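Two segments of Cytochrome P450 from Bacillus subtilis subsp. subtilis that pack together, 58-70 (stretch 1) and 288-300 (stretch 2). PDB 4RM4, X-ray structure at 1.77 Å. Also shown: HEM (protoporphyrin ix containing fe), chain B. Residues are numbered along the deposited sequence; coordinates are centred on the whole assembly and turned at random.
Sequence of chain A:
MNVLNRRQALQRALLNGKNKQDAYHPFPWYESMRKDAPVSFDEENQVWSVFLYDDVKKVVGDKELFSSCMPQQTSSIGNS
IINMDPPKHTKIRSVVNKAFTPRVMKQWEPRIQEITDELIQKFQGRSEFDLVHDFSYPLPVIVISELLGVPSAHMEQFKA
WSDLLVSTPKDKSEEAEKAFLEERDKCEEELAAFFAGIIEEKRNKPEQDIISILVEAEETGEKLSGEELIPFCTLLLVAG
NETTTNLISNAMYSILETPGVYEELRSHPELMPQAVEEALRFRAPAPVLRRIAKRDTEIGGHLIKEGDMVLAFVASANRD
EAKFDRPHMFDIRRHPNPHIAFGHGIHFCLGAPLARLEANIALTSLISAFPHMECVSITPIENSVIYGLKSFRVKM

Stretch 1 (58-70) KVVGDKELFSSCM
Stretch 2 (288-300) VLRRIAKRDTEIG

A buried arginine that serves a cofactor and a neighbouring backbone at once is the most striking element of this contact. In this cytochrome P450, Arg 291 (chi1 and chi2 both m, chi3 t, chi4 -89°) directs NH1 to HEM O1A at 2.9 Å and NH2 to HEM O2A at 2.8 Å, pairing its guanidinium with a haem propionate. The same NH2 donates to Val 60 O at 3.1 Å, a carbonyl near the end of the helix that closes at Gly 61. Its NE donates to water 1 at 3.0 Å; water 1 also lies 2.8 Å from Val 59 O and 2.9 Å from Phe 66 O. Ser 68 OG lies over one face of the guanidinium, 3.4 Å from Arg 291 CZ.

The backbone frame is a short antiparallel pairing. Phe 66 (phi/psi -133/114) faces Ala 293 as a non-hydrogen-bonded pair, with their CA atoms 4.6 Å apart; Ser 67 (-86/151) and Ile 292 (-119/132) form the hydrogen-bonded pair, CA to CA 4.9 Å. Ser 67 N donates to Ile 292 O at 2.6 Å, and Ile 292 N returns to Ser 67 O at 2.9 Å. Beyond Ala 293, Lys 294 N meets Leu 65 O at 2.8 Å and 174°, almost linear.

Side chains alternate across this ladder. On the face of Phe 66 and Ala 293, the aromatic ring (chi1 m, chi2 -76°) packs beside the alanine, its CE1 4.1 Å from Ala 293 CB. The ring's tip runs on to the next strand, with CZ 3.6 Å from Ile 299 CG1 and 3.9 Å from Thr 297 CG2. Ile 299 (m, m) continues this apolar layer to the helix, its CD1 4.0 Å from Val 59 CG2, while Val 60 CG2 meets Leu 289 CD1 at 4.0 Å. Branched aliphatic residues suit these buried positions, and about 1010 Å² is covered in all.

Ser 67 (t) and Ile 292 (m, m) occupy the other face. Ser 67 OG accepts from Cys 69 N at 3.0 Å, bracing the turn after the strand, and Met 70 SD approaches Ile 292 CG1 at 4.2 Å. Lys 294 spans the loop before the strand: its NZ donates to Lys 63 O at 3.0 Å, although the placement of NZ is less certain. Asp 62 OD1 accepts from Leu 65 N at 3.0 Å within the loop, and Asp 62 OD2 ties it back to the helix through a salt bridge with Lys 58 NZ at 2.9 Å.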

# COMPACT_ATOMS: atom_id res chain seq x y z
N LYS A 58 4.19 -12.22 14.66
CA LYS A 58 5.47 -12.35 15.34
C LYS A 58 6.64 -12.11 14.39
O LYS A 58 7.57 -11.36 14.72
CB LYS A 58 5.61 -13.73 15.99
CG LYS A 58 7.01 -13.97 16.55
CD LYS A 58 7.03 -15.07 17.62
CE LYS A 58 8.43 -15.25 18.21
NZ LYS A 58 8.89 -14.06 18.97
N VAL A 59 6.62 -12.75 13.22
CA VAL A 59 7.69 -12.56 12.23
C VAL A 59 7.85 -11.07 11.89
O VAL A 59 8.94 -10.52 11.95
CB VAL A 59 7.44 -13.38 10.93
CG1 VAL A 59 8.43 -12.99 9.81
CG2 VAL A 59 7.51 -14.89 11.22
N VAL A 60 6.74 -10.44 11.58
CA VAL A 60 6.71 -9.08 11.08
C VAL A 60 7.14 -8.10 12.16
O VAL A 60 7.85 -7.15 11.88
CB VAL A 60 5.30 -8.74 10.54
CG1 VAL A 60 5.12 -7.23 10.30
CG2 VAL A 60 5.05 -9.56 9.26
N GLY A 61 6.74 -8.36 13.40
CA GLY A 61 7.00 -7.42 14.48
C GLY A 61 8.29 -7.63 15.26
O GLY A 61 8.78 -6.71 15.93
N ASP A 62 8.85 -8.83 15.19
CA ASP A 62 9.96 -9.15 16.06
C ASP A 62 11.26 -8.65 15.42
O ASP A 62 11.93 -9.39 14.71
CB ASP A 62 10.01 -10.66 16.32
CG ASP A 62 10.98 -11.04 17.43
OD1 ASP A 62 12.02 -10.36 17.57
OD2 ASP A 62 10.69 -12.00 18.17
N LYS A 63 11.60 -7.39 15.67
CA LYS A 63 12.79 -6.80 15.09
C LYS A 63 14.07 -7.46 15.61
O LYS A 63 15.08 -7.49 14.91
CB LYS A 63 12.84 -5.28 15.32
CG LYS A 63 13.00 -4.86 16.77
CD LYS A 63 13.00 -3.35 16.92
CE LYS A 63 13.16 -2.93 18.38
NZ LYS A 63 12.04 -3.44 19.21
N GLU A 64 14.02 -8.00 16.82
CA GLU A 64 15.20 -8.63 17.40
C GLU A 64 15.60 -9.92 16.67
O GLU A 64 16.79 -10.24 16.57
CB GLU A 64 14.98 -8.92 18.89
CG GLU A 64 14.76 -7.67 19.74
CD GLU A 64 13.33 -7.12 19.62
OE1 GLU A 64 12.47 -7.79 19.00
OE2 GLU A 64 13.08 -6.01 20.16
N LEU A 65 14.61 -10.66 16.16
CA LEU A 65 14.84 -11.96 15.54
C LEU A 65 14.75 -11.95 14.01
O LEU A 65 15.30 -12.83 13.36
CB LEU A 65 13.85 -12.99 16.10
CG LEU A 65 14.11 -13.48 17.53
CD1 LEU A 65 13.01 -14.42 17.95
CD2 LEU A 65 15.46 -14.16 17.62
N PHE A 66 14.05 -10.98 13.44
CA PHE A 66 13.77 -11.01 12.01
C PHE A 66 14.07 -9.66 11.37
O PHE A 66 13.43 -8.66 11.69
CB PHE A 66 12.30 -11.41 11.75
CG PHE A 66 12.01 -12.85 12.04
CD1 PHE A 66 12.40 -13.85 11.16
CD2 PHE A 66 11.33 -13.22 13.19
CE1 PHE A 66 12.14 -15.19 11.44
CE2 PHE A 66 11.07 -14.55 13.47
CZ PHE A 66 11.47 -15.53 12.59
N SER A 67 15.09 -9.64 10.50
CA SER A 67 15.62 -8.43 9.88
C SER A 67 14.88 -8.00 8.62
O SER A 67 14.32 -8.84 7.90
CB SER A 67 17.10 -8.66 9.54
OG SER A 67 17.66 -7.60 8.77
N SER A 68 14.88 -6.69 8.34
CA SER A 68 14.24 -6.18 7.14
C SER A 68 15.28 -5.82 6.09
O SER A 68 14.95 -5.39 4.99
CB SER A 68 13.38 -4.94 7.44
OG SER A 68 12.22 -5.25 8.20
N CYS A 69 16.55 -6.00 6.45
CA CYS A 69 17.63 -5.68 5.51
C CYS A 69 17.71 -6.76 4.44
O CYS A 69 18.04 -7.91 4.73
CB CYS A 69 18.96 -5.54 6.25
SG CYS A 69 20.15 -4.46 5.40
N MET A 70 17.41 -6.39 3.20
CA MET A 70 17.30 -7.37 2.11
C MET A 70 18.53 -7.36 1.21
O MET A 70 19.19 -6.34 1.05
CB MET A 70 16.05 -7.09 1.27
CG MET A 70 14.76 -7.32 2.02
SD MET A 70 14.66 -9.04 2.52
CE MET A 70 13.59 -8.89 3.95
N VAL A 288 2.04 -9.90 1.30
CA VAL A 288 3.18 -10.67 1.80
C VAL A 288 4.39 -9.77 2.11
O VAL A 288 4.69 -8.82 1.39
CB VAL A 288 3.51 -11.83 0.80
CG1 VAL A 288 3.95 -11.28 -0.56
CG2 VAL A 288 4.56 -12.77 1.38
N LEU A 289 5.07 -10.06 3.22
CA LEU A 289 6.18 -9.24 3.66
C LEU A 289 7.37 -10.17 3.91
O LEU A 289 7.17 -11.30 4.34
CB LEU A 289 5.79 -8.50 4.94
CG LEU A 289 4.65 -7.48 4.91
CD1 LEU A 289 4.41 -6.93 6.32
CD2 LEU A 289 4.95 -6.33 3.94
N ARG A 290 8.57 -9.71 3.60
CA ARG A 290 9.78 -10.52 3.74
C ARG A 290 10.60 -10.15 4.98
O ARG A 290 10.71 -8.98 5.35
CB ARG A 290 10.66 -10.37 2.49
CG ARG A 290 10.00 -10.76 1.17
CD ARG A 290 10.93 -10.48 -0.00
NE ARG A 290 10.33 -10.85 -1.28
CZ ARG A 290 10.56 -12.01 -1.90
NH1 ARG A 290 11.37 -12.91 -1.36
NH2 ARG A 290 9.97 -12.26 -3.07
N ARG A 291 11.17 -11.17 5.63
CA ARG A 291 12.15 -10.96 6.69
C ARG A 291 13.29 -11.96 6.54
O ARG A 291 13.16 -12.98 5.84
CB ARG A 291 11.52 -11.11 8.08
CG ARG A 291 10.40 -10.10 8.40
CD ARG A 291 10.99 -8.73 8.66
NE ARG A 291 10.04 -7.77 9.21
CZ ARG A 291 9.27 -6.97 8.47
NH1 ARG A 291 9.32 -7.05 7.15
NH2 ARG A 291 8.44 -6.11 9.06
N ILE A 292 14.41 -11.67 7.19
CA ILE A 292 15.51 -12.62 7.29
C ILE A 292 15.72 -12.93 8.76
O ILE A 292 15.77 -12.02 9.58
CB ILE A 292 16.81 -12.04 6.69
CG1 ILE A 292 16.60 -11.67 5.23
CG2 ILE A 292 17.96 -13.04 6.81
CD1 ILE A 292 16.33 -12.84 4.36
N ALA A 293 15.83 -14.21 9.08
CA ALA A 293 16.13 -14.64 10.44
C ALA A 293 17.54 -14.21 10.83
O ALA A 293 18.48 -14.49 10.11
CB ALA A 293 16.01 -16.15 10.54
N LYS A 294 17.67 -13.52 11.97
CA LYS A 294 18.97 -13.07 12.45
C LYS A 294 19.64 -14.16 13.27
O LYS A 294 20.85 -14.15 13.44
CB LYS A 294 18.82 -11.84 13.34
CG LYS A 294 18.30 -10.59 12.64
CD LYS A 294 18.18 -9.46 13.65
CE LYS A 294 18.14 -8.10 12.99
NZ LYS A 294 16.78 -7.78 12.45
N ARG A 295 18.82 -15.06 13.80
CA ARG A 295 19.30 -16.18 14.61
C ARG A 295 18.45 -17.40 14.32
O ARG A 295 17.31 -17.27 13.87
CB ARG A 295 19.17 -15.87 16.11
CG ARG A 295 19.95 -14.66 16.62
CD ARG A 295 21.44 -14.95 16.75
NE ARG A 295 21.70 -16.14 17.56
CZ ARG A 295 21.97 -16.12 18.87
NH1 ARG A 295 22.03 -14.96 19.53
NH2 ARG A 295 22.19 -17.25 19.51
N ASP A 296 18.98 -18.59 14.59
CA ASP A 296 18.16 -19.78 14.60
C ASP A 296 17.04 -19.56 15.60
O ASP A 296 17.29 -19.13 16.72
CB ASP A 296 18.97 -21.01 15.05
CG ASP A 296 20.07 -21.38 14.08
OD1 ASP A 296 20.13 -20.82 12.96
OD2 ASP A 296 20.89 -22.25 14.44
N THR A 297 15.81 -19.84 15.20
CA THR A 297 14.67 -19.71 16.10
C THR A 297 13.48 -20.48 15.56
O THR A 297 13.47 -20.90 14.40
CB THR A 297 14.29 -18.24 16.33
OG1 THR A 297 13.37 -18.15 17.42
CG2 THR A 297 13.66 -17.64 15.08
N GLU A 298 12.46 -20.68 16.38
CA GLU A 298 11.31 -21.46 15.94
C GLU A 298 10.10 -20.60 15.68
O GLU A 298 9.80 -19.66 16.42
CB GLU A 298 10.98 -22.56 16.95
CG GLU A 298 12.04 -23.65 17.03
CD GLU A 298 11.64 -24.76 17.98
OE1 GLU A 298 10.45 -24.82 18.37
OE2 GLU A 298 12.52 -25.57 18.34
N ILE A 299 9.38 -20.92 14.61
CA ILE A 299 8.14 -20.25 14.31
C ILE A 299 7.07 -21.31 14.12
O ILE A 299 7.21 -22.18 13.27
CB ILE A 299 8.24 -19.37 13.05
CG1 ILE A 299 9.08 -18.12 13.35
CG2 ILE A 299 6.86 -18.95 12.59
CD1 ILE A 299 8.43 -17.16 14.33
N GLY A 300 6.03 -21.24 14.94
CA GLY A 300 4.98 -22.25 14.92
C GLY A 300 5.53 -23.64 15.17
O GLY A 300 4.99 -24.61 14.68
CHA HEM B . 5.43 0.37 5.27
CHB HEM B . 1.22 -1.31 3.58
CHC HEM B . 0.19 3.09 1.74
CHD HEM B . 4.61 4.63 2.99
C1A HEM B . 4.37 -0.47 5.01
C2A HEM B . 4.19 -1.82 5.51
C3A HEM B . 3.03 -2.28 5.04
C4A HEM B . 2.42 -1.24 4.25
CMA HEM B . 2.42 -3.69 5.30
CAA HEM B . 5.16 -2.59 6.43
CBA HEM B . 6.32 -3.17 5.63
CGA HEM B . 7.12 -4.16 6.44
O1A HEM B . 8.05 -4.76 5.84
O2A HEM B . 6.83 -4.36 7.64
C1B HEM B . 0.59 -0.25 2.98
C2B HEM B . -0.78 -0.27 2.50
C3B HEM B . -1.05 0.94 1.98
C4B HEM B . 0.11 1.77 2.13
CMB HEM B . -1.72 -1.49 2.58
CAB HEM B . -2.36 1.47 1.35
CBB HEM B . -3.53 0.88 1.61
C1C HEM B . 1.28 3.89 1.95
C2C HEM B . 1.38 5.30 1.62
C3C HEM B . 2.61 5.71 1.97
C4C HEM B . 3.31 4.59 2.53
CMC HEM B . 0.23 6.11 0.99
CAC HEM B . 3.27 7.10 1.84
CBC HEM B . 2.78 8.11 1.11
C1D HEM B . 5.25 3.63 3.69
C2D HEM B . 6.60 3.73 4.17
C3D HEM B . 6.87 2.40 4.89
C4D HEM B . 5.64 1.63 4.76
CMD HEM B . 7.55 4.93 4.00
CAD HEM B . 8.17 1.99 5.61
CBD HEM B . 8.04 2.39 7.08
CGD HEM B . 9.25 1.91 7.86
O1D HEM B . 9.46 2.42 8.99
O2D HEM B . 9.99 1.05 7.32
NA HEM B . 3.26 -0.16 4.24
NB HEM B . 1.10 1.01 2.73
NC HEM B . 2.48 3.48 2.50
ND HEM B . 4.72 2.40 4.06
FE HEM B . 2.84 1.72 3.52
O HOH W 1 10.56 -8.30 12.11
O HOH W 2 3.65 0.64 1.49